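Local coordinates for Z-DNA binding protein kinase (Danio rerio, PDB 5J6X) that probably binds left-handed Z-DNA through this Zalpha domain, the winged helix-turn-helix part of a longer protein whose family is that of the protein kinases, at residues E12-I17 with N44-S49; H24-V29 with V67-E72. One frame throughout, in Å; residues are numbered along the deposited sequence.

Contact 1: residues E12-I17 with N44-S49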
ATOM      1  N   GLU A  12      -7.965  -6.857  -7.049  1.00 46.10           N
ATOM      2  CA  GLU A  12      -7.098  -7.921  -6.632  1.00 45.87           C
ATOM      3  C   GLU A  12      -5.770  -7.334  -6.201  1.00 45.22           C
ATOM      4  O   GLU A  12      -5.114  -7.856  -5.307  1.00 44.00           O
ATOM      5  CB  GLU A  12      -6.910  -8.923  -7.756  1.00 52.47           C
ATOM      6  CG  GLU A  12      -6.261 -10.211  -7.335  1.00 51.97           C
ATOM      7  CD  GLU A  12      -6.080 -11.119  -8.507  1.00 52.96           C
ATOM      8  OE1 GLU A  12      -6.938 -11.083  -9.411  1.00 55.12           O
ATOM      9  OE2 GLU A  12      -5.071 -11.846  -8.541  1.00 65.27           O
ATOM     10  N   ILE A  13      -5.366  -6.237  -6.824  1.00 40.82           N
ATOM     11  CA  ILE A  13      -4.093  -5.672  -6.442  1.00 38.69           C
ATOM     12  C   ILE A  13      -4.278  -4.935  -5.119  1.00 41.05           C
ATOM     13  O   ILE A  13      -3.443  -5.039  -4.217  1.00 39.84           O
ATOM     14  CB  ILE A  13      -3.525  -4.740  -7.526  1.00 38.02           C
ATOM     15  CG1 ILE A  13      -3.236  -5.518  -8.804  1.00 31.00           C
ATOM     16  CG2 ILE A  13      -2.238  -4.116  -7.052  1.00 41.44           C
ATOM     17  CD1 ILE A  13      -2.858  -4.639  -9.963  1.00 36.28           C
ATOM     18  N   GLU A  14      -5.384  -4.217  -4.981  1.00 34.79           N
ATOM     19  CA  GLU A  14      -5.636  -3.531  -3.726  1.00 36.61           C
ATOM     20  C   GLU A  14      -5.817  -4.518  -2.567  1.00 36.24           C
ATOM     21  O   GLU A  14      -5.375  -4.241  -1.457  1.00 34.78           O
ATOM     22  CB  GLU A  14      -6.854  -2.614  -3.838  1.00 38.28           C
ATOM     23  CG  GLU A  14      -6.636  -1.441  -4.781  1.00 37.35           C
ATOM     24  CD  GLU A  14      -7.864  -0.566  -4.932  1.00 39.43           C
ATOM     25  OE1 GLU A  14      -7.733   0.554  -5.460  1.00 40.96           O
ATOM     26  OE2 GLU A  14      -8.960  -0.992  -4.519  1.00 46.45           O
ATOM     27  N   MET A  15      -6.444  -5.665  -2.823  1.00 39.43           N
ATOM     28  CA  MET A  15      -6.677  -6.650  -1.769  1.00 33.59           C
ATOM     29  C   MET A  15      -5.389  -7.371  -1.400  1.00 40.71           C
ATOM     30  O   MET A  15      -5.158  -7.674  -0.223  1.00 44.97           O
ATOM     31  CB  MET A  15      -7.748  -7.651  -2.186  1.00 41.79           C
ATOM     32  CG  MET A  15      -8.397  -8.373  -1.018  1.00 52.11           C
ATOM     33  SD  MET A  15     -10.155  -8.693  -1.296  1.00 70.45           S
ATOM     34  CE  MET A  15     -10.874  -7.123  -0.789  1.00 55.42           C
ATOM     35  N   ARG A  16      -4.550  -7.642  -2.399  1.00 38.06           N
ATOM     36  CA  ARG A  16      -3.199  -8.141  -2.155  1.00 33.71           C
ATOM     37  C   ARG A  16      -2.380  -7.120  -1.363  1.00 37.08           C
ATOM     38  O   ARG A  16      -1.599  -7.488  -0.486  1.00 36.08           O
ATOM     39  CB  ARG A  16      -2.482  -8.469  -3.466  1.00 33.48           C
ATOM     40  CG  ARG A  16      -2.966  -9.739  -4.143  1.00 37.99           C
ATOM     41  CD  ARG A  16      -2.100 -10.096  -5.324  1.00 35.62           C
ATOM     42  NE  ARG A  16      -0.761 -10.466  -4.879  1.00 46.28           N
ATOM     43  CZ  ARG A  16       0.349 -10.285  -5.590  1.00 40.46           C
ATOM     44  NH1 ARG A  16       0.285  -9.727  -6.792  1.00 37.93           N
ATOM     45  NH2 ARG A  16       1.527 -10.656  -5.096  1.00 33.59           N
ATOM     46  N   ILE A  17      -2.562  -5.837  -1.667  1.00 36.05           N
ATOM     47  CA  ILE A  17      -1.815  -4.803  -0.971  1.00 35.62           C
ATOM     48  C   ILE A  17      -2.259  -4.707   0.485  1.00 37.67           C
ATOM     49  O   ILE A  17      -1.422  -4.710   1.398  1.00 41.68           O
ATOM     50  CB  ILE A  17      -1.952  -3.426  -1.657  1.00 37.67           C
ATOM     51  CG1 ILE A  17      -1.121  -3.391  -2.941  1.00 38.46           C
ATOM     52  CG2 ILE A  17      -1.501  -2.289  -0.722  1.00 35.39           C
ATOM     53  CD1 ILE A  17      -1.294  -2.115  -3.761  1.00 36.42           C
ATOM     54  N   ASN A  44       1.880   2.309  -6.327  1.00 33.78           N
ATOM     55  CA  ASN A  44       1.652   3.701  -6.019  1.00 34.21           C
ATOM     56  C   ASN A  44       0.271   4.144  -6.445  1.00 36.49           C
ATOM     57  O   ASN A  44      -0.438   4.835  -5.702  1.00 36.37           O
ATOM     58  CB  ASN A  44       2.707   4.566  -6.691  1.00 37.59           C
ATOM     59  CG  ASN A  44       3.728   5.068  -5.722  1.00 38.89           C
ATOM     60  OD1 ASN A  44       3.472   5.126  -4.526  1.00 42.34           O
ATOM     61  ND2 ASN A  44       4.891   5.463  -6.229  1.00 45.44           N
ATOM     62  N   ARG A  45      -0.108   3.747  -7.652  1.00 33.61           N
ATOM     63  CA  ARG A  45      -1.447   4.023  -8.152  1.00 31.42           C
ATOM     64  C   ARG A  45      -2.496   3.575  -7.149  1.00 34.38           C
ATOM     65  O   ARG A  45      -3.292   4.382  -6.698  1.00 40.92           O
ATOM     66  CB  ARG A  45      -1.663   3.330  -9.492  1.00 33.13           C
ATOM     67  CG  ARG A  45      -3.098   3.276  -9.974  1.00 36.15           C
ATOM     68  CD  ARG A  45      -3.135   2.721 -11.407  1.00 42.36           C
ATOM     69  NE  ARG A  45      -2.103   3.370 -12.216  1.00 55.01           N
ATOM     70  CZ  ARG A  45      -1.097   2.730 -12.801  1.00 46.70           C
ATOM     71  NH1 ARG A  45      -1.016   1.408 -12.696  1.00 36.11           N
ATOM     72  NH2 ARG A  45      -0.182   3.409 -13.489  1.00 33.57           N
ATOM     73  N   HIS A  46      -2.464   2.306  -6.758  1.00 32.19           N
ATOM     74  CA  HIS A  46      -3.529   1.761  -5.923  1.00 34.78           C
ATOM     75  C   HIS A  46      -3.443   2.169  -4.454  1.00 36.54           C
ATOM     76  O   HIS A  46      -4.440   2.077  -3.739  1.00 39.03           O
ATOM     77  CB  HIS A  46      -3.576   0.241  -6.059  1.00 32.14           C
ATOM     78  CG  HIS A  46      -4.142  -0.195  -7.370  1.00 36.55           C
ATOM     79  ND1 HIS A  46      -3.363  -0.681  -8.395  1.00 41.41           N
ATOM     80  CD2 HIS A  46      -5.405  -0.114  -7.859  1.00 37.02           C
ATOM     81  CE1 HIS A  46      -4.128  -0.932  -9.448  1.00 43.92           C
ATOM     82  NE2 HIS A  46      -5.369  -0.594  -9.146  1.00 43.25           N
ATOM     83  N   LEU A  47      -2.280   2.636  -4.011  1.00 29.23           N
ATOM     84  CA  LEU A  47      -2.183   3.209  -2.683  1.00 30.73           C
ATOM     85  C   LEU A  47      -3.059   4.453  -2.635  1.00 35.09           C
ATOM     86  O   LEU A  47      -3.888   4.593  -1.744  1.00 35.28           O
ATOM     87  CB  LEU A  47      -0.734   3.551  -2.304  1.00 29.59           C
ATOM     88  CG  LEU A  47       0.186   2.404  -1.890  1.00 31.40           C
ATOM     89  CD1 LEU A  47       1.603   2.895  -1.728  1.00 29.05           C
ATOM     90  CD2 LEU A  47      -0.316   1.753  -0.611  1.00 31.36           C
ATOM     91  N   TYR A  48      -2.899   5.354  -3.599  1.00 34.46           N
ATOM     92  CA  TYR A  48      -3.664   6.591  -3.543  1.00 38.87           C
ATOM     93  C   TYR A  48      -5.159   6.316  -3.771  1.00 36.15           C
ATOM     94  O   TYR A  48      -6.022   6.980  -3.178  1.00 28.60           O
ATOM     95  CB  TYR A  48      -3.090   7.621  -4.531  1.00 35.73           C
ATOM     96  CG  TYR A  48      -1.759   8.166  -4.031  1.00 34.83           C
ATOM     97  CD1 TYR A  48      -1.713   9.197  -3.095  1.00 34.78           C
ATOM     98  CD2 TYR A  48      -0.551   7.629  -4.463  1.00 36.49           C
ATOM     99  CE1 TYR A  48      -0.488   9.693  -2.604  1.00 37.33           C
ATOM    100  CE2 TYR A  48       0.676   8.117  -3.986  1.00 41.80           C
ATOM    101  CZ  TYR A  48       0.701   9.146  -3.050  1.00 42.70           C
ATOM    102  OH  TYR A  48       1.909   9.624  -2.573  1.00 42.34           O
ATOM    103  N   SER A  49      -5.463   5.300  -4.574  1.00 34.78           N
ATOM    104  CA  SER A  49      -6.851   4.881  -4.755  1.00 34.39           C
ATOM    105  C   SER A  49      -7.478   4.417  -3.444  1.00 37.63           C
ATOM    106  O   SER A  49      -8.623   4.780  -3.123  1.00 34.52           O
ATOM    107  CB  SER A  49      -6.952   3.758  -5.775  1.00 35.14           C
ATOM    108  OG  SER A  49      -8.286   3.283  -5.837  1.00 36.18           O
TER
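Glu14 and Ser49 supply the one hydrogen bond between these two helical segments. The hydroxyl of Ser49 donates to Glu14, with OG 2.8 Å from OE1, and meets that carboxylate oxygen nearly head-on along its C-O bond. Ser49 OG lies anti to its own backbone N (chi1 174°), which turns the side chain to the carboxylate; at this partly exposed edge of the contact a short hydroxyl chain is enough, because Glu14, extended beyond CG, brings its carboxylate across from the other helix.

Contacts to the imidazole of His46 form the second group. Glu14 touches it with two parts of its chain: CG lies 3.6 Å from His46 CD2, while OE1 comes to the ring edge, in plane, 3.4 Å from the same CD2. The carboxylate and ring planes stand 84° apart, almost perpendicular. Ile13 CB lies over one face, offset toward the rim, with CG2 3.9 Å from His46 ND1 and CD1 4.0 Å from His46 CE1. Arg45 CG lies over the centre of the opposite face, and ND1 makes a weak hydrogen bond to Thr42 O, so the flat ring is bounded on both faces and at its edge.

Purely apolar contacts come last. Ile17 CD1 reaches His46 CB, and Ile17 CG2 meets Leu47 CD2 at 4.2 Å; the buried Ile17 and Leu47 meet through methyls alone, so this side needs no polar partner. The axes of 12-17 and 44-49, 9.9 Å apart, cross at -81°; through them helices 9-24 and 40-52 pack together in the winged helix-turn-helix Zalpha fold.

Contact 2: residues H24-V29 with V67-E72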
ATOM      1  N   HIS A  24       2.459  -7.426   7.572  1.00 45.61           N
ATOM      2  CA  HIS A  24       3.691  -6.760   7.994  1.00 44.58           C
ATOM      3  C   HIS A  24       3.544  -5.439   8.752  1.00 38.13           C
ATOM      4  O   HIS A  24       4.478  -4.993   9.377  1.00 39.97           O
ATOM      5  CB  HIS A  24       4.586  -6.552   6.773  1.00 44.42           C
ATOM      6  CG  HIS A  24       5.118  -7.836   6.223  1.00 54.25           C
ATOM      7  ND1 HIS A  24       4.324  -8.736   5.544  1.00 54.71           N
ATOM      8  CD2 HIS A  24       6.345  -8.405   6.309  1.00 60.74           C
ATOM      9  CE1 HIS A  24       5.045  -9.794   5.209  1.00 59.69           C
ATOM     10  NE2 HIS A  24       6.275  -9.618   5.662  1.00 67.64           N
ATOM     11  N   GLY A  25       2.385  -4.811   8.742  1.00 39.66           N
ATOM     12  CA  GLY A  25       2.298  -3.532   9.424  1.00 35.86           C
ATOM     13  C   GLY A  25       2.698  -2.412   8.492  1.00 30.03           C
ATOM     14  O   GLY A  25       2.886  -2.647   7.298  1.00 36.55           O
ATOM     15  N   ARG A  26       2.825  -1.201   9.011  1.00 33.22           N
ATOM     16  CA  ARG A  26       3.059  -0.061   8.128  1.00 32.53           C
ATOM     17  C   ARG A  26       4.383  -0.196   7.397  1.00 27.78           C
ATOM     18  O   ARG A  26       5.397  -0.515   7.989  1.00 34.62           O
ATOM     19  CB  ARG A  26       2.987   1.265   8.887  1.00 33.49           C
ATOM     20  CG  ARG A  26       4.020   1.486   9.949  1.00 35.80           C
ATOM     21  CD  ARG A  26       3.703   2.763  10.682  1.00 31.93           C
ATOM     22  NE  ARG A  26       4.885   3.339  11.313  1.00 38.12           N
ATOM     23  CZ  ARG A  26       4.860   4.466  12.007  1.00 33.00           C
ATOM     24  NH1 ARG A  26       3.714   5.114  12.139  1.00 30.76           N
ATOM     25  NH2 ARG A  26       5.968   4.937  12.561  1.00 31.95           N
ATOM     26  N   SER A  27       4.342   0.036   6.091  1.00 28.79           N
ATOM     27  CA  SER A  27       5.412  -0.344   5.186  1.00 24.76           C
ATOM     28  C   SER A  27       5.632   0.773   4.189  1.00 28.17           C
ATOM     29  O   SER A  27       4.702   1.501   3.873  1.00 31.73           O
ATOM     30  CB  SER A  27       5.052  -1.629   4.436  1.00 30.67           C
ATOM     31  OG  SER A  27       4.319  -2.548   5.237  1.00 32.80           O
ATOM     32  N   THR A  28       6.840   0.891   3.656  1.00 28.25           N
ATOM     33  CA  THR A  28       7.080   1.826   2.552  1.00 27.26           C
ATOM     34  C   THR A  28       6.522   1.324   1.205  1.00 31.58           C
ATOM     35  O   THR A  28       6.082   0.182   1.101  1.00 32.16           O
ATOM     36  CB  THR A  28       8.562   2.092   2.394  1.00 27.81           C
ATOM     37  OG1 THR A  28       9.248   0.858   2.171  1.00 26.77           O
ATOM     38  CG2 THR A  28       9.100   2.732   3.646  1.00 28.50           C
ATOM     39  N   VAL A  29       6.532   2.159   0.166  1.00 26.47           N
ATOM     40  CA  VAL A  29       6.054   1.675  -1.117  1.00 28.94           C
ATOM     41  C   VAL A  29       7.067   0.670  -1.660  1.00 38.47           C
ATOM     42  O   VAL A  29       6.726  -0.267  -2.393  1.00 39.50           O
ATOM     43  CB  VAL A  29       5.825   2.803  -2.145  1.00 35.34           C
ATOM     44  CG1 VAL A  29       7.106   3.470  -2.509  1.00 28.28           C
ATOM     45  CG2 VAL A  29       5.154   2.248  -3.404  1.00 33.60           C
ATOM     46  N   VAL A  67       5.352   5.804   5.179  1.00 33.62           N
ATOM     47  CA  VAL A  67       4.853   4.446   5.355  1.00 31.44           C
ATOM     48  C   VAL A  67       3.331   4.427   5.307  1.00 32.19           C
ATOM     49  O   VAL A  67       2.676   5.370   5.755  1.00 35.50           O
ATOM     50  CB  VAL A  67       5.335   3.838   6.682  1.00 27.75           C
ATOM     51  CG1 VAL A  67       6.812   3.494   6.588  1.00 23.94           C
ATOM     52  CG2 VAL A  67       5.071   4.788   7.813  1.00 28.20           C
ATOM     53  N   TRP A  68       2.773   3.357   4.752  1.00 32.98           N
ATOM     54  CA  TRP A  68       1.329   3.203   4.661  1.00 31.01           C
ATOM     55  C   TRP A  68       0.856   2.144   5.634  1.00 34.33           C
ATOM     56  O   TRP A  68       1.549   1.157   5.823  1.00 36.75           O
ATOM     57  CB  TRP A  68       0.925   2.821   3.256  1.00 27.44           C
ATOM     58  CG  TRP A  68       1.310   3.819   2.266  1.00 32.67           C
ATOM     59  CD1 TRP A  68       2.559   4.013   1.733  1.00 31.33           C
ATOM     60  CD2 TRP A  68       0.454   4.794   1.665  1.00 29.23           C
ATOM     61  NE1 TRP A  68       2.524   5.056   0.840  1.00 28.86           N
ATOM     62  CE2 TRP A  68       1.245   5.547   0.775  1.00 31.13           C
ATOM     63  CE3 TRP A  68      -0.898   5.105   1.792  1.00 28.03           C
ATOM     64  CZ2 TRP A  68       0.717   6.587   0.012  1.00 30.97           C
ATOM     65  CZ3 TRP A  68      -1.416   6.138   1.040  1.00 27.74           C
ATOM     66  CH2 TRP A  68      -0.614   6.861   0.158  1.00 30.17           C
ATOM     67  N   ASP A  69      -0.312   2.351   6.243  1.00 30.83           N
ATOM     68  CA  ASP A  69      -0.958   1.334   7.070  1.00 34.57           C
ATOM     69  C   ASP A  69      -2.478   1.362   6.869  1.00 33.91           C
ATOM     70  O   ASP A  69      -3.003   2.203   6.133  1.00 29.92           O
ATOM     71  CB  ASP A  69      -0.622   1.515   8.559  1.00 34.60           C
ATOM     72  CG  ASP A  69      -0.646   0.197   9.320  1.00 39.77           C
ATOM     73  OD1 ASP A  69      -1.175  -0.776   8.740  1.00 34.69           O
ATOM     74  OD2 ASP A  69      -0.150   0.126  10.473  1.00 41.66           O
ATOM     75  N   LEU A  70      -3.179   0.457   7.546  1.00 33.27           N
ATOM     76  CA  LEU A  70      -4.613   0.266   7.319  1.00 33.96           C
ATOM     77  C   LEU A  70      -5.451   1.116   8.259  1.00 33.92           C
ATOM     78  O   LEU A  70      -5.224   1.160   9.477  1.00 34.79           O
ATOM     79  CB  LEU A  70      -4.991  -1.207   7.474  1.00 29.68           C
ATOM     80  CG  LEU A  70      -4.310  -2.161   6.496  1.00 37.36           C
ATOM     81  CD1 LEU A  70      -4.445  -3.579   6.991  1.00 37.61           C
ATOM     82  CD2 LEU A  70      -4.882  -2.033   5.078  1.00 36.42           C
ATOM     83  N   VAL A  71      -6.431   1.790   7.683  1.00 29.48           N
ATOM     84  CA  VAL A  71      -7.260   2.692   8.447  1.00 32.21           C
ATOM     85  C   VAL A  71      -8.032   1.910   9.520  1.00 33.60           C
ATOM     86  O   VAL A  71      -7.996   2.267  10.700  1.00 30.00           O
ATOM     87  CB  VAL A  71      -8.207   3.480   7.503  1.00 32.38           C
ATOM     88  CG1 VAL A  71      -9.074   4.472   8.274  1.00 27.73           C
ATOM     89  CG2 VAL A  71      -7.383   4.228   6.472  1.00 30.96           C
ATOM     90  N   GLU A  72      -8.679   0.820   9.115  1.00 37.00           N
ATOM     91  CA  GLU A  72      -9.555   0.060   9.998  1.00 34.38           C
ATOM     92  C   GLU A  72      -8.811  -0.956  10.871  1.00 35.40           C
ATOM     93  O   GLU A  72      -8.093  -1.815  10.356  1.00 34.38           O
ATOM     94  CB  GLU A  72     -10.604  -0.651   9.166  1.00 34.38           C
ATOM     95  CG  GLU A  72     -11.937   0.025   9.153  1.00 39.61           C
ATOM     96  CD  GLU A  72     -12.998  -0.852   8.527  1.00 50.01           C
ATOM     97  OE1 GLU A  72     -13.005  -0.985   7.284  1.00 43.32           O
ATOM     98  OE2 GLU A  72     -13.803  -1.435   9.286  1.00 54.88           O
TER
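Arg26 CB sits 3.4 Å from Trp68 O and 3.6 Å from Asp69 CB. With chi1 at 64°, CG stands between the backbone N and the carbonyl carbon, and the rest of the chain passes across Val67 at a slant: Arg26 CG, CD and NE all approach Val67 CG2, CD to 3.8 Å. This methyl also lies over one face of the guanidinium, an apolar support suited to a long side chain at an exposed position. Val67 CG1 packs on Thr28 CG2.

In the backbone, Ser27 and Trp68 form one antiparallel hydrogen-bonded pair, with Ser27 N 3.0 Å from Trp68 O and Trp68 N 2.8 Å from Ser27 O. Gly25 has positive phi; a CB there would collide with the carbonyl O of His24, which by itself calls for glycine. Asp69 OD1 accepts from Leu70 N, met from above the carboxylate plane; with an alanine in its place the Leu70 amide would probably lose its side-chain acceptor, and Arg26 CB the cover of Asp69 CG and OD2. Strand 67-70 also pairs with strand 56-59, so this single bridge ties the loop after helix 9-24 to the beta-hairpin, as in the three-stranded sheet of winged helix-turn-helix domains.

Both contacts are partly buried, on opposite sides of the chain's centre, and they hold different elements together. Contact 1 packs helix against helix, mainly through side chains, with a polar pair beside its apolar part; contact 2 joins a loop to a strand, and backbone bonds do much of the work while Arg26 keeps to the exposed rim. They meet through helix 40-52: Leu47 CD1 packs on Trp68 NE1 at 3.5 Å, and the rings of Tyr48 and Trp68 stand edge-to-face. Val29, where helix 29-35 begins, touches Asn44 and Leu47 too, so helix 40-52 packs against both helix 29-35 and strand 67-70.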